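PDB 4E3E: beta-methylmalyl-CoA dehydratase, which catalyses the reversible dehydration of (2R,3S)-beta-methylmalyl-CoA to mesaconyl-CoA in the glyoxylate assimilation cycle. Local coordinates for residues S48-P51 with F52-L56; S192-L195 with W196-E200. All coordinates share one frame; numbering follows the deposited sequence.

Interaction 1 of 2, residues S48-P51 with F52-L56; sequences SSTP and FAQSL
Ser49 OG accepts from Phe52 N, in the first turn of helix 50-55, at 3.2 Å in a nearly straight bond (N-H...O 163°). The torsion explains the reach: with OG opposite the backbone N (chi1 172°), the hydroxyl lies beside the carbonyl carbon and also touches Phe52 CB, 3.5 Å from OG. Replacing the serine by alanine would remove OG and would probably leave the N-H of Phe52 without its capping acceptor. Phe52 CG in turn is anti to its own N (chi1 -174°), which leads the ring away from Ser49 and onto Ala45 of helix 45-48. This is an N-cap: Ser49 immediately precedes helix 50-55 of the MaoC-like hotdog region, and its own carbonyl O takes Ala53 N at 3.0 Å. One residue further along, Gln54 N donates to Thr50 O at 2.8 Å. The side chains of Thr50 and Gln54 cross at a slant, Thr50 CG2 lying 3.5 Å from Gln54 NE2. The two polar ends serve other partners, Gln54 NE2 donating to Glu59 O and Thr50 OG1 pairing with Ala61 N. Ser55 OG folds back on Phe52 O, a 2.6 Å bond. Ala53 packs on Pro62, which probably contributes to the substrate site.

Interaction 2 of 2, residues S192-L195 with W196-E200; sequences SNYL and WDDYE
Leu195, Asp198 and Tyr194 bury the most surface in this contact, which is built on a single 3-10 turn (196-198) in the loop between helix 187-190 and strand 204-212. Asp198 N donates to Leu195 O at 2.9 Å, closing the turn from well above the carbonyl plane rather than on a lone pair. The aspartate also reaches back: with CG opposite its carbonyl carbon (chi1 -49°), OD2 accepts from Leu195 N at 2.7 Å, and the N-H...O angle of 175° makes this bond almost straight. The N-H arrives on the anti side of the carboxylate, tilted out of its plane. OD2 has a second mate in Arg351, a salt bridge that ties the turn to the C-terminal residues. Leu195 thus has both backbone polar groups bound to one residue, while its isobutyl end leads away to Pro349 and Leu187.

Tyr194 presents a ring edge to Asp198, Tyr194 CD1 lying 3.9 Å from Asp198 CB, and the ring and carboxylate planes stand 76° apart. Its CB also packs 3.8 Å from CE1 of Tyr199, whose ring edge meets Leu195 O at CD1, 3.2 Å away. Lys4 of the second subunit makes cation-pi contacts with both tyrosines. Upstream, Ser192 OG accepts from Tyr194 N at 3.0 Å, an ST turn. The hydroxyl of Tyr199 is also hydrogen-bonded to Gly264 O. A water in the plane of the Tyr199 ring, at its edge, donates to Tyr199 OH at 2.7 Å and to Tyr194 O at 3.0 Å.

From the N terminus, the chain first makes interaction 1, just after helix 45-48 and ahead of helix 65-80, and reaches interaction 2 only after strands 84-95 to 138-149 and helix 187-190. The two are in series: neither nests in nor crosses the other, and each closes no more than a local turn of continuous chain. The centres of interaction 1 and interaction 2 lie about 21 Å apart. The nearest atoms of interactions 1 and 2 are about 9 Å apart, so the two do not touch. Residues 48-56 join helix 50-55 to helix 45-48 and the loop carrying Pro62, whereas 192-200 anchor a loop on strand 338-349 and the C-terminal residues. Both also meet the second subunit of the homodimer.

Interaction 1 of 2, residues S48-P51 with F52-L56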
loop_
_atom_site.group_PDB
_atom_site.type_symbol
_atom_site.label_atom_id
_atom_site.label_comp_id
_atom_site.label_asym_id
_atom_site.label_seq_id
_atom_site.Cartn_x
_atom_site.Cartn_y
_atom_site.Cartn_z
ATOM N N SER A 48 -14.719 0.648 -8.879
ATOM C CA SER A 48 -13.580 0.077 -9.636
ATOM C C SER A 48 -13.421 0.596 -11.048
ATOM O O SER A 48 -12.330 0.536 -11.604
ATOM C CB SER A 48 -13.662 -1.440 -9.697
ATOM O OG SER A 48 -13.257 -1.985 -8.453
ATOM N N SER A 49 -14.495 1.107 -11.630
ATOM C CA SER A 49 -14.468 1.509 -13.020
ATOM C C SER A 49 -15.064 2.903 -13.291
ATOM O O SER A 49 -16.249 3.152 -13.056
ATOM C CB SER A 49 -15.165 0.444 -13.881
ATOM O OG SER A 49 -15.318 0.913 -15.221
ATOM N N THR A 50 -14.230 3.806 -13.790
ATOM C CA THR A 50 -14.697 5.123 -14.191
ATOM C C THR A 50 -15.759 5.054 -15.296
ATOM O O THR A 50 -16.810 5.681 -15.157
ATOM C CB THR A 50 -13.515 6.067 -14.516
ATOM O OG1 THR A 50 -13.072 6.659 -13.294
ATOM C CG2 THR A 50 -13.897 7.187 -15.490
ATOM N N PRO A 51 -15.523 4.252 -16.366
ATOM C CA PRO A 51 -16.601 4.188 -17.369
ATOM C C PRO A 51 -17.932 3.611 -16.831
ATOM O O PRO A 51 -18.999 4.075 -17.222
ATOM C CB PRO A 51 -15.999 3.320 -18.488
ATOM C CG PRO A 51 -14.505 3.459 -18.301
ATOM C CD PRO A 51 -14.340 3.475 -16.799
ATOM N N PHE A 52 -17.872 2.641 -15.926
ATOM C CA PHE A 52 -19.078 2.107 -15.309
ATOM C C PHE A 52 -19.797 3.220 -14.540
ATOM O O PHE A 52 -21.003 3.420 -14.716
ATOM C CB PHE A 52 -18.734 0.928 -14.390
ATOM C CG PHE A 52 -19.942 0.224 -13.815
ATOM C CD1 PHE A 52 -20.532 0.676 -12.632
ATOM C CD2 PHE A 52 -20.481 -0.910 -14.449
ATOM C CE1 PHE A 52 -21.646 0.032 -12.100
ATOM C CE2 PHE A 52 -21.588 -1.571 -13.909
ATOM C CZ PHE A 52 -22.176 -1.090 -12.738
ATOM N N ALA A 53 -19.051 3.964 -13.723
ATOM C CA ALA A 53 -19.616 5.070 -12.948
ATOM C C ALA A 53 -20.186 6.157 -13.858
ATOM O O ALA A 53 -21.290 6.687 -13.603
ATOM C CB ALA A 53 -18.584 5.637 -11.994
ATOM N N GLN A 54 -19.477 6.457 -14.945
ATOM C CA GLN A 54 -19.965 7.463 -15.901
ATOM C C GLN A 54 -21.246 7.055 -16.616
ATOM O O GLN A 54 -22.079 7.908 -16.920
ATOM C CB GLN A 54 -18.885 7.836 -16.912
ATOM C CG GLN A 54 -17.796 8.688 -16.284
ATOM C CD GLN A 54 -16.572 8.824 -17.157
ATOM O OE1 GLN A 54 -16.364 8.049 -18.088
ATOM N NE2 GLN A 54 -15.737 9.806 -16.845
ATOM N N SER A 55 -21.419 5.756 -16.868
ATOM C CA SER A 55 -22.648 5.275 -17.504
ATOM C C SER A 55 -23.852 5.459 -16.569
ATOM O O SER A 55 -25.003 5.388 -17.004
ATOM C CB SER A 55 -22.523 3.813 -17.913
ATOM O OG SER A 55 -22.578 2.976 -16.760
ATOM N N LEU A 56 -23.577 5.691 -15.288
ATOM C CA LEU A 56 -24.626 5.977 -14.317
ATOM C C LEU A 56 -24.776 7.473 -14.081
ATOM O O LEU A 56 -25.557 7.894 -13.226
ATOM C CB LEU A 56 -24.355 5.250 -12.998
ATOM C CG LEU A 56 -24.179 3.735 -13.133
ATOM C CD1 LEU A 56 -23.989 3.101 -11.760
ATOM C CD2 LEU A 56 -25.334 3.081 -13.890
#

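Interaction 2 of 2, residues S192-L195 with W196-E200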
loop_
_atom_site.group_PDB
_atom_site.type_symbol
_atom_site.label_atom_id
_atom_site.label_comp_id
_atom_site.label_asym_id
_atom_site.label_seq_id
_atom_site.Cartn_x
_atom_site.Cartn_y
_atom_site.Cartn_z
ATOM N N SER A 192 -23.845 -9.658 -10.887
ATOM C CA SER A 192 -25.028 -10.432 -10.501
ATOM C C SER A 192 -26.224 -10.106 -11.367
ATOM O O SER A 192 -26.355 -8.986 -11.867
ATOM C CB SER A 192 -25.384 -10.207 -9.021
ATOM O OG SER A 192 -26.536 -10.949 -8.653
ATOM N N ASN A 193 -27.088 -11.101 -11.545
ATOM C CA ASN A 193 -28.381 -10.910 -12.194
ATOM C C ASN A 193 -29.470 -10.464 -11.227
ATOM O O ASN A 193 -30.501 -9.957 -11.656
ATOM C CB ASN A 193 -28.814 -12.184 -12.924
ATOM C CG ASN A 193 -27.906 -12.512 -14.088
ATOM O OD1 ASN A 193 -27.492 -11.623 -14.836
ATOM N ND2 ASN A 193 -27.579 -13.790 -14.244
ATOM N N TYR A 194 -29.222 -10.630 -9.927
ATOM C CA TYR A 194 -30.186 -10.270 -8.892
ATOM C C TYR A 194 -30.288 -8.764 -8.680
ATOM O O TYR A 194 -29.315 -8.100 -8.330
ATOM C CB TYR A 194 -29.863 -11.001 -7.579
ATOM C CG TYR A 194 -30.036 -12.505 -7.691
ATOM C CD1 TYR A 194 -31.311 -13.077 -7.749
ATOM C CD2 TYR A 194 -28.935 -13.354 -7.751
ATOM C CE1 TYR A 194 -31.484 -14.453 -7.857
ATOM C CE2 TYR A 194 -29.098 -14.733 -7.862
ATOM C CZ TYR A 194 -30.372 -15.273 -7.916
ATOM O OH TYR A 194 -30.537 -16.635 -8.025
ATOM N N LEU A 195 -31.487 -8.237 -8.891
ATOM C CA LEU A 195 -31.759 -6.811 -8.711
ATOM C C LEU A 195 -32.646 -6.583 -7.481
ATOM O O LEU A 195 -33.003 -7.531 -6.771
ATOM C CB LEU A 195 -32.368 -6.211 -9.995
ATOM C CG LEU A 195 -31.444 -6.239 -11.214
ATOM C CD1 LEU A 195 -32.164 -5.755 -12.475
ATOM C CD2 LEU A 195 -30.186 -5.409 -10.965
ATOM N N TRP A 196 -32.978 -5.325 -7.219
ATOM C CA TRP A 196 -33.773 -4.936 -6.049
ATOM C C TRP A 196 -35.028 -5.762 -5.921
ATOM O O TRP A 196 -35.348 -6.258 -4.834
ATOM C CB TRP A 196 -34.089 -3.451 -6.161
ATOM C CG TRP A 196 -34.955 -2.814 -5.094
ATOM C CD1 TRP A 196 -34.551 -2.282 -3.859
ATOM C CD2 TRP A 196 -36.402 -2.529 -5.186
ATOM N NE1 TRP A 196 -35.631 -1.733 -3.193
ATOM C CE2 TRP A 196 -36.768 -1.846 -3.939
ATOM C CE3 TRP A 196 -37.394 -2.785 -6.134
ATOM C CZ2 TRP A 196 -38.079 -1.441 -3.680
ATOM C CZ3 TRP A 196 -38.706 -2.366 -5.864
ATOM C CH2 TRP A 196 -39.039 -1.720 -4.662
ATOM N N ASP A 197 -35.726 -5.940 -7.039
ATOM C CA ASP A 197 -36.965 -6.709 -7.090
ATOM C C ASP A 197 -36.806 -8.152 -6.619
ATOM O O ASP A 197 -37.773 -8.741 -6.150
ATOM C CB ASP A 197 -37.546 -6.707 -8.509
ATOM C CG ASP A 197 -37.514 -5.325 -9.149
ATOM O OD1 ASP A 197 -36.409 -4.767 -9.319
ATOM O OD2 ASP A 197 -38.596 -4.800 -9.491
ATOM N N ASP A 198 -35.601 -8.712 -6.728
ATOM C CA ASP A 198 -35.400 -10.150 -6.520
ATOM C C ASP A 198 -35.049 -10.539 -5.086
ATOM O O ASP A 198 -35.074 -11.719 -4.737
ATOM C CB ASP A 198 -34.333 -10.692 -7.484
ATOM C CG ASP A 198 -34.582 -10.275 -8.919
ATOM O OD1 ASP A 198 -35.731 -10.393 -9.394
ATOM O OD2 ASP A 198 -33.619 -9.822 -9.573
ATOM N N TYR A 199 -34.714 -9.552 -4.261
ATOM C CA TYR A 199 -34.379 -9.816 -2.867
ATOM C C TYR A 199 -35.648 -9.947 -2.025
ATOM O O TYR A 199 -36.635 -9.251 -2.264
ATOM C CB TYR A 199 -33.412 -8.744 -2.344
ATOM C CG TYR A 199 -32.014 -8.972 -2.853
ATOM C CD1 TYR A 199 -31.603 -8.458 -4.088
ATOM C CD2 TYR A 199 -31.107 -9.761 -2.124
ATOM C CE1 TYR A 199 -30.325 -8.698 -4.570
ATOM C CE2 TYR A 199 -29.825 -10.009 -2.603
ATOM C CZ TYR A 199 -29.442 -9.468 -3.816
ATOM O OH TYR A 199 -28.181 -9.707 -4.279
ATOM N N GLU A 200 -35.630 -10.879 -1.072
ATOM C CA GLU A 200 -36.785 -11.156 -0.224
ATOM C C GLU A 200 -36.531 -10.635 1.177
ATOM O O GLU A 200 -35.517 -10.979 1.796
ATOM C CB GLU A 200 -37.068 -12.662 -0.168
ATOM C CG GLU A 200 -37.519 -13.257 -1.494
ATOM C CD GLU A 200 -37.248 -14.748 -1.599
ATOM O OE1 GLU A 200 -37.450 -15.478 -0.599
ATOM O OE2 GLU A 200 -36.833 -15.195 -2.690
HETATM O O HOH W 1 -27.074 -8.348 -6.398
#